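Local coordinates for putative regulatory protein SCO4313 (Streptomyces coelicolor, PDB 2OI8) that probably binds cis-regulatory DNA and regulates transcription as a member of the TetR family, at residues K22-W26 with E66-D70. Residues are numbered along the deposited sequence; the frame is centred on the assembly and turned at random.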
# COMPACT_ATOMS: atom_id res chain seq x y z
N LYS A 22 -11.28 6.01 -20.86
CA LYS A 22 -10.46 5.40 -19.83
C LYS A 22 -9.17 6.16 -19.64
O LYS A 22 -8.80 6.45 -18.49
CB LYS A 22 -10.21 3.92 -20.11
CG LYS A 22 -11.44 3.09 -19.78
CD LYS A 22 -11.20 1.61 -19.75
CE LYS A 22 -10.80 1.08 -21.12
NZ LYS A 22 -10.93 -0.39 -21.11
N ASP A 23 -8.51 6.52 -20.76
CA ASP A 23 -7.39 7.44 -20.76
C ASP A 23 -7.65 8.71 -19.94
O ASP A 23 -6.89 9.00 -19.02
CB ASP A 23 -6.98 7.85 -22.18
CG ASP A 23 -5.90 6.96 -22.75
OD1 ASP A 23 -5.57 5.93 -22.13
OD2 ASP A 23 -5.37 7.28 -23.83
N HIS A 24 -8.71 9.46 -20.24
CA HIS A 24 -8.95 10.67 -19.45
C HIS A 24 -9.22 10.38 -17.99
O HIS A 24 -8.89 11.20 -17.13
CB HIS A 24 -10.07 11.53 -20.04
CG HIS A 24 -9.76 12.01 -21.42
ND1 HIS A 24 -8.68 12.82 -21.69
CD2 HIS A 24 -10.34 11.74 -22.61
CE1 HIS A 24 -8.62 13.05 -22.99
NE2 HIS A 24 -9.62 12.40 -23.57
N ALA A 25 -9.78 9.20 -17.72
CA ALA A 25 -10.06 8.77 -16.35
C ALA A 25 -8.77 8.63 -15.55
O ALA A 25 -8.71 9.04 -14.40
CB ALA A 25 -10.86 7.47 -16.34
N TRP A 26 -7.71 8.10 -16.15
CA TRP A 26 -6.43 8.07 -15.47
C TRP A 26 -5.96 9.49 -15.14
O TRP A 26 -5.55 9.74 -14.00
CB TRP A 26 -5.39 7.27 -16.25
CG TRP A 26 -5.71 5.79 -16.27
CD1 TRP A 26 -6.24 5.07 -17.33
CD2 TRP A 26 -5.57 4.86 -15.18
NE1 TRP A 26 -6.41 3.74 -16.95
CE2 TRP A 26 -6.01 3.59 -15.65
CE3 TRP A 26 -5.09 4.96 -13.86
CZ2 TRP A 26 -6.00 2.45 -14.85
CZ3 TRP A 26 -5.09 3.83 -13.07
CH2 TRP A 26 -5.53 2.60 -13.57
N GLU A 66 -13.97 -1.29 -14.66
CA GLU A 66 -13.19 -1.55 -15.89
C GLU A 66 -11.70 -1.18 -15.78
O GLU A 66 -10.83 -1.87 -16.33
CB GLU A 66 -13.80 -0.86 -17.12
CG GLU A 66 -14.90 -1.65 -17.85
CD GLU A 66 -14.65 -3.17 -17.87
OE1 GLU A 66 -13.68 -3.61 -18.53
OE2 GLU A 66 -15.41 -3.93 -17.22
N LEU A 67 -11.43 -0.06 -15.11
CA LEU A 67 -10.06 0.34 -14.84
C LEU A 67 -9.38 -0.71 -13.94
O LEU A 67 -8.27 -1.14 -14.23
CB LEU A 67 -10.00 1.74 -14.22
CG LEU A 67 -10.54 2.93 -15.03
CD1 LEU A 67 -10.42 4.17 -14.17
CD2 LEU A 67 -9.84 3.14 -16.38
N ILE A 68 -10.07 -1.14 -12.88
CA ILE A 68 -9.55 -2.24 -12.03
C ILE A 68 -9.25 -3.54 -12.83
O ILE A 68 -8.17 -4.13 -12.67
CB ILE A 68 -10.43 -2.47 -10.75
CG1 ILE A 68 -10.27 -1.31 -9.78
CG2 ILE A 68 -10.02 -3.73 -10.01
CD1 ILE A 68 -11.32 -1.25 -8.72
N ARG A 69 -10.18 -3.95 -13.69
CA ARG A 69 -10.03 -5.13 -14.57
C ARG A 69 -8.81 -5.01 -15.50
O ARG A 69 -8.02 -5.96 -15.65
CB ARG A 69 -11.32 -5.34 -15.40
CG ARG A 69 -11.44 -6.68 -16.17
CD ARG A 69 -12.89 -6.96 -16.76
NE ARG A 69 -13.97 -6.61 -15.81
CZ ARG A 69 -15.08 -7.31 -15.59
NH1 ARG A 69 -15.31 -8.46 -16.23
NH2 ARG A 69 -15.97 -6.87 -14.70
N ASP A 70 -8.67 -3.83 -16.11
CA ASP A 70 -7.57 -3.50 -17.00
C ASP A 70 -6.26 -3.58 -16.26
O ASP A 70 -5.27 -4.05 -16.80
CB ASP A 70 -7.70 -2.08 -17.56
CG ASP A 70 -8.66 -1.98 -18.73
OD1 ASP A 70 -9.13 -3.02 -19.24
OD2 ASP A 70 -8.95 -0.85 -19.17
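Two helices cross almost at right angles here: the short axes of 22-26 and 66-70 make an angle of 91° and come no closer than 11.5 Å, a separation bridged by side chains. The closest pair of CA atoms, Lys22 and Leu67, is still 7.1 Å apart, and 285 Å² is buried in total.

Leu67 gives up the most area, 96 Å². Its CA-to-CB bond runs sideways, but the m,t rotamer carries its two methyls across the gap. Leu67 CD1 lies 4.0 Å from Ala25 CB, while Leu67 CD2 sits 3.5 Å from Trp26 NE1 and 3.8 Å from Lys22 CG, so one leucine lies among Lys22 and, about one turn later, Ala25 and Trp26. Although the Trp26 CA-to-CB bond points sideways, chi1 of -68° (m) and chi2 of 104° bring the indole to Leu67, and Leu67 CD2 approaches the ring obliquely.

Lys22 combines apolar and charged contacts. Its chain, m, t, m, t along chi1 to chi4, with chi3 at -65°, passes Leu67 and brings Lys22 NZ to 2.8 Å from Asp70 OD2, a hydrogen-bonded salt bridge at the margin of the apolar patch. One turn separates Leu67 from Asp70, which places both on the side met by Lys22.

Leu63 also touches Lys22 and Ala25, and Leu109 of helix 104-111 covers both Trp26 and Leu67. Joining the first helix, 14-32, to the long helix 60-84 that follows the predicted helix-turn-helix, this near-perpendicular packing is characteristic of the three-helix DNA-binding domain of TetR-family regulators and its connection to the C-terminal domain.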